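PDB 3BNW: riboflavin kinase, putative from Trypanosoma brucei, which probably catalyses the ATP-dependent phosphorylation of riboflavin to FMN, the single step of that branch of flavin cofactor synthesis. Local coordinates for residues T65-P70 with R74-P79; Y102-F107 with F146-L151. All blocks are in the same frame, centred on the assembly; numbering follows the deposited sequence.

Contact 1 (T65-P70 with R74-P79); sequences TVSQVP and RESFGP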
ATOM      1  N   THR A  65      -0.919  -2.871  -7.824  1.00 21.27           N
ATOM      2  CA  THR A  65      -0.283  -3.178  -9.104  1.00 22.25           C
ATOM      3  C   THR A  65       0.799  -2.142  -9.401  1.00 22.84           C
ATOM      4  O   THR A  65       0.773  -1.033  -8.855  1.00 23.38           O
ATOM      5  CB  THR A  65      -1.314  -3.197 -10.272  1.00 22.26           C
ATOM      6  OG1 THR A  65      -1.847  -1.882 -10.475  1.00 22.37           O
ATOM      7  CG2 THR A  65      -2.456  -4.164  -9.967  1.00 21.69           C
ATOM      8  N   VAL A  66       1.741  -2.516 -10.261  1.00 23.25           N
ATOM      9  CA  VAL A  66       2.820  -1.629 -10.683  1.00 23.93           C
ATOM     10  C   VAL A  66       2.839  -1.576 -12.210  1.00 24.42           C
ATOM     11  O   VAL A  66       2.736  -2.606 -12.874  1.00 23.87           O
ATOM     12  CB  VAL A  66       4.190  -2.092 -10.116  1.00 23.89           C
ATOM     13  CG1 VAL A  66       5.335  -1.292 -10.718  1.00 24.20           C
ATOM     14  CG2 VAL A  66       4.196  -1.955  -8.613  1.00 23.87           C
ATOM     15  N   SER A  67       2.953  -0.364 -12.746  1.00 25.66           N
ATOM     16  CA  SER A  67       2.787  -0.113 -14.175  1.00 26.81           C
ATOM     17  C   SER A  67       3.666   1.044 -14.625  1.00 27.77           C
ATOM     18  O   SER A  67       4.110   1.853 -13.807  1.00 27.45           O
ATOM     19  CB  SER A  67       1.325   0.225 -14.494  1.00 27.01           C
ATOM     20  OG  SER A  67       0.468  -0.888 -14.292  1.00 27.63           O
ATOM     21  N   GLN A  68       3.901   1.110 -15.934  1.00 29.30           N
ATOM     22  CA  GLN A  68       4.695   2.175 -16.552  1.00 30.47           C
ATOM     23  C   GLN A  68       6.075   2.325 -15.890  1.00 31.16           C
ATOM     24  O   GLN A  68       6.507   3.428 -15.544  1.00 31.07           O
ATOM     25  CB  GLN A  68       3.910   3.496 -16.544  1.00 30.47           C
ATOM     26  CG  GLN A  68       2.681   3.468 -17.449  1.00 30.63           C
ATOM     27  CD  GLN A  68       1.905   4.774 -17.441  1.00 30.99           C
ATOM     28  OE1 GLN A  68       1.689   5.379 -16.387  1.00 32.21           O
ATOM     29  NE2 GLN A  68       1.470   5.211 -18.620  1.00 30.59           N
ATOM     30  N   VAL A  69       6.757   1.196 -15.724  1.00 32.15           N
ATOM     31  CA  VAL A  69       8.084   1.182 -15.123  1.00 33.05           C
ATOM     32  C   VAL A  69       9.091   1.639 -16.179  1.00 33.57           C
ATOM     33  O   VAL A  69       9.126   1.073 -17.269  1.00 33.63           O
ATOM     34  CB  VAL A  69       8.463  -0.222 -14.617  1.00 32.84           C
ATOM     35  CG1 VAL A  69       9.853  -0.211 -13.985  1.00 32.56           C
ATOM     36  CG2 VAL A  69       7.422  -0.724 -13.621  1.00 33.00           C
ATOM     37  N   PRO A  70       9.893   2.679 -15.873  1.00 34.30           N
ATOM     38  CA  PRO A  70      10.911   3.155 -16.817  1.00 34.41           C
ATOM     39  C   PRO A  70      11.749   2.017 -17.408  1.00 35.11           C
ATOM     40  O   PRO A  70      12.310   1.215 -16.664  1.00 35.14           O
ATOM     41  CB  PRO A  70      11.777   4.081 -15.957  1.00 34.54           C
ATOM     42  CG  PRO A  70      10.856   4.587 -14.902  1.00 34.51           C
ATOM     43  CD  PRO A  70       9.873   3.483 -14.633  1.00 34.36           C
ATOM     44  N   ARG A  74       5.897  -0.720 -21.191  1.00 39.29           N
ATOM     45  CA  ARG A  74       4.734  -1.391 -21.785  1.00 39.12           C
ATOM     46  C   ARG A  74       4.062  -2.403 -20.845  1.00 38.92           C
ATOM     47  O   ARG A  74       2.854  -2.639 -20.943  1.00 38.98           O
ATOM     48  CB  ARG A  74       5.146  -2.095 -23.082  1.00 39.06           C
ATOM     49  N   GLU A  75       4.839  -2.986 -19.932  1.00 38.54           N
ATOM     50  CA  GLU A  75       4.373  -4.102 -19.100  1.00 38.10           C
ATOM     51  C   GLU A  75       3.526  -3.638 -17.913  1.00 37.17           C
ATOM     52  O   GLU A  75       3.474  -2.444 -17.597  1.00 37.51           O
ATOM     53  CB  GLU A  75       5.577  -4.917 -18.607  1.00 38.13           C
ATOM     54  CG  GLU A  75       5.323  -6.414 -18.452  1.00 38.56           C
ATOM     55  CD  GLU A  75       6.575  -7.246 -18.703  1.00 39.03           C
ATOM     56  OE1 GLU A  75       7.663  -6.866 -18.214  1.00 40.50           O
ATOM     57  OE2 GLU A  75       6.476  -8.280 -19.400  1.00 40.72           O
ATOM     58  N   SER A  76       2.846  -4.595 -17.276  1.00 35.93           N
ATOM     59  CA  SER A  76       2.073  -4.341 -16.054  1.00 34.61           C
ATOM     60  C   SER A  76       2.249  -5.499 -15.075  1.00 33.64           C
ATOM     61  O   SER A  76       2.201  -6.663 -15.467  1.00 33.60           O
ATOM     62  CB  SER A  76       0.588  -4.151 -16.370  1.00 34.60           C
ATOM     63  OG  SER A  76      -0.126  -3.708 -15.219  1.00 34.22           O
ATOM     64  N   PHE A  77       2.446  -5.172 -13.799  1.00 32.51           N
ATOM     65  CA  PHE A  77       2.734  -6.173 -12.776  1.00 31.46           C
ATOM     66  C   PHE A  77       1.625  -6.218 -11.732  1.00 30.64           C
ATOM     67  O   PHE A  77       1.069  -5.184 -11.368  1.00 30.40           O
ATOM     68  CB  PHE A  77       4.087  -5.876 -12.121  1.00 31.30           C
ATOM     69  CG  PHE A  77       5.226  -5.794 -13.102  1.00 31.01           C
ATOM     70  CD1 PHE A  77       5.993  -6.916 -13.392  1.00 30.97           C
ATOM     71  CD2 PHE A  77       5.524  -4.599 -13.745  1.00 30.73           C
ATOM     72  CE1 PHE A  77       7.046  -6.847 -14.300  1.00 31.31           C
ATOM     73  CE2 PHE A  77       6.572  -4.520 -14.653  1.00 31.00           C
ATOM     74  CZ  PHE A  77       7.337  -5.647 -14.931  1.00 31.25           C
ATOM     75  N   GLY A  78       1.304  -7.427 -11.272  1.00 29.94           N
ATOM     76  CA  GLY A  78       0.275  -7.636 -10.256  1.00 29.68           C
ATOM     77  C   GLY A  78      -1.007  -8.225 -10.818  1.00 29.51           C
ATOM     78  O   GLY A  78      -1.021  -8.718 -11.947  1.00 30.04           O
ATOM     79  N   PRO A  79      -2.102  -8.179 -10.038  1.00 29.11           N
ATOM     80  CA  PRO A  79      -2.208  -7.591  -8.697  1.00 28.92           C
ATOM     81  C   PRO A  79      -1.485  -8.412  -7.622  1.00 28.53           C
ATOM     82  O   PRO A  79      -1.562  -9.643  -7.624  1.00 28.46           O
ATOM     83  CB  PRO A  79      -3.719  -7.590  -8.444  1.00 28.85           C
ATOM     84  CG  PRO A  79      -4.211  -8.747  -9.225  1.00 28.62           C
ATOM     85  CD  PRO A  79      -3.383  -8.762 -10.473  1.00 28.95           C
TER
HETATM   86  O   HOH W   1       5.986  -1.601 -16.569  1.00 61.17           O

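Contact 2 (Y102-F107 with F146-L151); sequences YFLHEF and FTRDML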
ATOM      1  N   TYR A 102       4.647  -1.687   0.869  1.00 31.64           N
ATOM      2  CA  TYR A 102       5.539  -2.841   0.869  1.00 31.78           C
ATOM      3  C   TYR A 102       4.859  -4.004   0.147  1.00 31.80           C
ATOM      4  O   TYR A 102       4.096  -4.763   0.750  1.00 31.73           O
ATOM      5  CB  TYR A 102       5.912  -3.255   2.302  1.00 31.89           C
ATOM      6  CG  TYR A 102       6.067  -2.109   3.278  1.00 31.92           C
ATOM      7  CD1 TYR A 102       7.101  -1.186   3.143  1.00 31.88           C
ATOM      8  CD2 TYR A 102       5.192  -1.961   4.346  1.00 31.78           C
ATOM      9  CE1 TYR A 102       7.244  -0.136   4.037  1.00 31.59           C
ATOM     10  CE2 TYR A 102       5.332  -0.918   5.247  1.00 31.92           C
ATOM     11  CZ  TYR A 102       6.357  -0.008   5.085  1.00 31.74           C
ATOM     12  OH  TYR A 102       6.492   1.026   5.984  1.00 32.53           O
ATOM     13  N   PHE A 103       5.137  -4.135  -1.145  1.00 31.91           N
ATOM     14  CA  PHE A 103       4.572  -5.222  -1.937  1.00 32.08           C
ATOM     15  C   PHE A 103       5.083  -6.572  -1.452  1.00 31.77           C
ATOM     16  O   PHE A 103       6.294  -6.772  -1.327  1.00 31.32           O
ATOM     17  CB  PHE A 103       4.904  -5.053  -3.428  1.00 32.56           C
ATOM     18  CG  PHE A 103       3.968  -4.136  -4.152  1.00 33.29           C
ATOM     19  CD1 PHE A 103       2.729  -4.595  -4.575  1.00 33.65           C
ATOM     20  CD2 PHE A 103       4.312  -2.814  -4.402  1.00 34.23           C
ATOM     21  CE1 PHE A 103       1.845  -3.755  -5.235  1.00 33.93           C
ATOM     22  CE2 PHE A 103       3.431  -1.965  -5.068  1.00 34.61           C
ATOM     23  CZ  PHE A 103       2.195  -2.441  -5.487  1.00 34.02           C
ATOM     24  N   LEU A 104       4.156  -7.494  -1.194  1.00 31.55           N
ATOM     25  CA  LEU A 104       4.505  -8.882  -0.895  1.00 31.49           C
ATOM     26  C   LEU A 104       4.848  -9.599  -2.200  1.00 31.38           C
ATOM     27  O   LEU A 104       4.176 -10.547  -2.609  1.00 31.38           O
ATOM     28  CB  LEU A 104       3.365  -9.596  -0.161  1.00 31.41           C
ATOM     29  CG  LEU A 104       3.158  -9.260   1.320  1.00 32.07           C
ATOM     30  CD1 LEU A 104       3.259  -7.767   1.606  1.00 32.80           C
ATOM     31  CD2 LEU A 104       1.818  -9.809   1.792  1.00 31.64           C
ATOM     32  N   HIS A 105       5.908  -9.122  -2.847  1.00 31.43           N
ATOM     33  CA  HIS A 105       6.374  -9.665  -4.119  1.00 31.31           C
ATOM     34  C   HIS A 105       7.831  -9.264  -4.368  1.00 31.48           C
ATOM     35  O   HIS A 105       8.251  -8.155  -4.023  1.00 31.47           O
ATOM     36  CB  HIS A 105       5.494  -9.172  -5.268  1.00 31.04           C
ATOM     37  CG  HIS A 105       5.953  -9.636  -6.614  1.00 29.68           C
ATOM     38  ND1 HIS A 105       5.830 -10.942  -7.029  1.00 28.78           N
ATOM     39  CD2 HIS A 105       6.544  -8.970  -7.634  1.00 29.16           C
ATOM     40  CE1 HIS A 105       6.325 -11.062  -8.249  1.00 30.06           C
ATOM     41  NE2 HIS A 105       6.765  -9.878  -8.639  1.00 29.40           N
ATOM     42  N   GLU A 106       8.589 -10.172  -4.977  1.00 31.68           N
ATOM     43  CA  GLU A 106      10.008  -9.949  -5.238  1.00 31.95           C
ATOM     44  C   GLU A 106      10.178  -9.565  -6.701  1.00 31.11           C
ATOM     45  O   GLU A 106      10.162 -10.423  -7.579  1.00 31.16           O
ATOM     46  CB  GLU A 106      10.850 -11.198  -4.907  1.00 32.51           C
ATOM     47  CG  GLU A 106      10.318 -12.056  -3.742  1.00 34.23           C
ATOM     48  CD  GLU A 106       9.419 -13.202  -4.217  1.00 35.62           C
ATOM     49  OE1 GLU A 106       8.186 -13.123  -3.991  1.00 35.64           O
ATOM     50  OE2 GLU A 106       9.950 -14.164  -4.829  1.00 34.80           O
ATOM     51  N   PHE A 107      10.321  -8.268  -6.952  1.00 30.50           N
ATOM     52  CA  PHE A 107      10.515  -7.752  -8.304  1.00 29.93           C
ATOM     53  C   PHE A 107      11.937  -7.998  -8.797  1.00 30.10           C
ATOM     54  O   PHE A 107      12.149  -8.301  -9.981  1.00 30.06           O
ATOM     55  CB  PHE A 107      10.210  -6.253  -8.351  1.00 29.63           C
ATOM     56  CG  PHE A 107       8.768  -5.916  -8.089  1.00 28.99           C
ATOM     57  CD1 PHE A 107       7.852  -5.854  -9.138  1.00 29.00           C
ATOM     58  CD2 PHE A 107       8.326  -5.647  -6.803  1.00 28.78           C
ATOM     59  CE1 PHE A 107       6.518  -5.533  -8.904  1.00 28.58           C
ATOM     60  CE2 PHE A 107       6.986  -5.323  -6.557  1.00 29.19           C
ATOM     61  CZ  PHE A 107       6.083  -5.269  -7.613  1.00 28.45           C
ATOM     62  N   PHE A 146      -0.601 -12.059   8.137  1.00 28.62           N
ATOM     63  CA  PHE A 146      -1.952 -11.570   8.381  1.00 29.06           C
ATOM     64  C   PHE A 146      -2.567 -11.072   7.079  1.00 29.49           C
ATOM     65  O   PHE A 146      -3.644 -11.512   6.684  1.00 29.52           O
ATOM     66  CB  PHE A 146      -1.922 -10.441   9.415  1.00 28.84           C
ATOM     67  CG  PHE A 146      -3.267  -9.842   9.706  1.00 29.59           C
ATOM     68  CD1 PHE A 146      -4.243 -10.580  10.367  1.00 29.73           C
ATOM     69  CD2 PHE A 146      -3.558  -8.533   9.340  1.00 29.50           C
ATOM     70  CE1 PHE A 146      -5.489 -10.026  10.647  1.00 28.75           C
ATOM     71  CE2 PHE A 146      -4.802  -7.974   9.619  1.00 28.49           C
ATOM     72  CZ  PHE A 146      -5.766  -8.724  10.273  1.00 28.40           C
ATOM     73  N   THR A 147      -1.855 -10.165   6.417  1.00 29.94           N
ATOM     74  CA  THR A 147      -2.255  -9.632   5.118  1.00 30.18           C
ATOM     75  C   THR A 147      -2.559 -10.745   4.120  1.00 30.60           C
ATOM     76  O   THR A 147      -3.501 -10.639   3.344  1.00 30.67           O
ATOM     77  CB  THR A 147      -1.150  -8.712   4.540  1.00 30.37           C
ATOM     78  OG1 THR A 147      -0.977  -7.572   5.393  1.00 28.88           O
ATOM     79  CG2 THR A 147      -1.504  -8.246   3.125  1.00 30.80           C
ATOM     80  N   ARG A 148      -1.762 -11.808   4.153  1.00 31.33           N
ATOM     81  CA  ARG A 148      -1.981 -12.973   3.298  1.00 32.08           C
ATOM     82  C   ARG A 148      -3.197 -13.797   3.715  1.00 31.99           C
ATOM     83  O   ARG A 148      -3.951 -14.251   2.861  1.00 32.28           O
ATOM     84  CB  ARG A 148      -0.729 -13.853   3.264  1.00 32.19           C
ATOM     85  CG  ARG A 148       0.373 -13.220   2.456  1.00 33.14           C
ATOM     86  CD  ARG A 148       1.533 -14.148   2.174  1.00 33.60           C
ATOM     87  NE  ARG A 148       2.273 -13.661   1.012  1.00 35.38           N
ATOM     88  CZ  ARG A 148       3.495 -14.045   0.661  1.00 36.83           C
ATOM     89  NH1 ARG A 148       4.167 -14.944   1.377  1.00 38.24           N
ATOM     90  NH2 ARG A 148       4.053 -13.516  -0.422  1.00 37.28           N
ATOM     91  N   ASP A 149      -3.386 -13.993   5.019  1.00 31.94           N
ATOM     92  CA  ASP A 149      -4.538 -14.747   5.525  1.00 31.67           C
ATOM     93  C   ASP A 149      -5.855 -14.021   5.252  1.00 31.20           C
ATOM     94  O   ASP A 149      -6.863 -14.655   4.929  1.00 31.18           O
ATOM     95  CB  ASP A 149      -4.390 -15.033   7.028  1.00 31.79           C
ATOM     96  CG  ASP A 149      -3.304 -16.068   7.330  1.00 32.66           C
ATOM     97  OD1 ASP A 149      -2.779 -16.700   6.385  1.00 34.07           O
ATOM     98  OD2 ASP A 149      -2.975 -16.253   8.520  1.00 33.15           O
ATOM     99  N   MET A 150      -5.835 -12.695   5.373  1.00 30.70           N
ATOM    100  CA  MET A 150      -7.026 -11.877   5.132  1.00 30.39           C
ATOM    101  C   MET A 150      -7.416 -11.870   3.656  1.00 30.81           C
ATOM    102  O   MET A 150      -8.592 -11.976   3.323  1.00 30.76           O
ATOM    103  CB  MET A 150      -6.798 -10.435   5.602  1.00 29.85           C
ATOM    104  CG  MET A 150      -6.648 -10.264   7.114  1.00 28.26           C
ATOM    105  SD  MET A 150      -8.022 -10.893   8.092  1.00 23.53           S
ATOM    106  CE  MET A 150      -9.384 -10.034   7.320  1.00 26.69           C
ATOM    107  N   LEU A 151      -6.423 -11.754   2.778  1.00 31.49           N
ATOM    108  CA  LEU A 151      -6.673 -11.651   1.337  1.00 31.74           C
ATOM    109  C   LEU A 151      -7.086 -12.980   0.697  1.00 32.18           C
ATOM    110  O   LEU A 151      -7.558 -12.993  -0.442  1.00 32.10           O
ATOM    111  CB  LEU A 151      -5.452 -11.062   0.615  1.00 31.59           C
ATOM    112  CG  LEU A 151      -5.143  -9.584   0.909  1.00 31.47           C
ATOM    113  CD1 LEU A 151      -3.797  -9.200   0.322  1.00 31.13           C
ATOM    114  CD2 LEU A 151      -6.230  -8.654   0.386  1.00 30.60           C
TER

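Contact 1 (T65-P70 with R74-P79)
Val66 and Phe77 pair across an antiparallel beta hairpin, the outer ends of strands 58-69 and 75-87. The axes of 65-69 and 75-79 come within 4.7 Å and run antiparallel (172°). Two backbone hydrogen bonds grip this pair. Phe77 N gives one to Val66 O at 2.7 Å. Val66 N gives the return bond to Phe77 O at 3.0 Å, and here the donor is tilted 32° out of the carbonyl plane. The carbonyl that accepts the Phe77 N-H also lies in the plane of the Phe77 ring, at its edge, with Val66 O 3.5 Å from Phe77 CD2. Val69 CG2 meets Phe77 CE2 obliquely at 4.0 Å, and the two side chains cross at about a right angle. Phe77 CG stands beside its own backbone N (chi1 -56°). This puts the ring on the side of Val69, while Trp109 meets it edge-to-face from elsewhere in the chain. The hairpin belongs to the curled antiparallel sheet of the flavokinase fold. Strand 58-69 is flanked there by strand 115-126, and backbone hydrogen bonds join Thr65 to Lys117 and Ser67 to Val115. On the other face of the hairpin Ser67 OG and Ser76 OG share a hydrogen bond of 3.0 Å. Toward the inner end Thr65 CG2 rests on Pro79 CA at 3.7 Å. The peptide bond between Gly78 and Pro79 is cis, and Gly78 has a positive phi. At the turn end the strands part. One water fills in, accepting from Val69 N and donating to Glu75 O at 2.8 Å.

Contact 2 (Y102-F107 with F146-L151)
Leu104 reaches across to Thr147 and Arg148 on one turn of a helix, and apolar packing makes up most of the contact. Leu104 CD2 is the touching branch. It lies 3.9 Å from Thr147 CG2 and 3.8 Å from Arg148 CG, so one methyl sits against both side chains. The Leu104 side chain begins beside its backbone N (chi1 -75°), from a CB that points at the helix. Thr147 turns its methyl to Leu104 because CG2 is opposite the backbone N. Its hydroxyl is used elsewhere: Thr147 OG1 bonds to the carbonyl of Asp143, one turn back in the helix.

The Arg148 chain is extended from CG to NE and runs alongside Leu104, the two side chains pointing opposite ways. Further along Arg148, NE passes Leu104 CD2 at 4.0 Å. The guanidinium edge then comes near the backbone, with Arg148 NH2 3.7 Å from Leu104 O. That is an approach, not a hydrogen bond. Glu106 OE1 is 5.5 Å from Arg148 NH2, so the opposite charges may attract weakly without touching.

Backbone bonds set the shape of each side. Leu104 is the centre of an inverse gamma turn, closed by a weak bond of 2.8 Å from His105 N to Phe103 O. The turn ends strand 98-103 and presents Leu104 to the helix. On the helix side Leu151 N bonds to Thr147 O at 3.2 Å.

Helix 133-151 packs here against the sheet. Thr147 also touches Tyr61 of strand 58-69 and Ile124 of strand 115-126. Leu104 lies on Pro81 of strand 75-87, to which its backbone is hydrogen-bonded as well, and Leu151 touches that same proline.

How the contacts relate
The centres of the two contacts lie about 17 Å apart, and both involve the same sheet. Contact 1 joins two of its strands near the outer end; contact 2 lies closer to the centre of the molecule (about 10 Å against 15 Å, from contact centre to chain centre) and sets the turn after strand 98-103 against helix 133-151. Both are partly buried. Contact 1 relies on paired backbone bonds, a serine pair and a water. Contact 2 has no hydrogen bond across it and rests mainly on one leucine methyl. They meet through aromatic rings of 102-107: Val66 CG2 is 3.6 Å from Phe103 CE2, and Phe77 CB is 4.0 Å from Phe107 CE1. Strands 75-87 and 98-103, sheet neighbours, connect them.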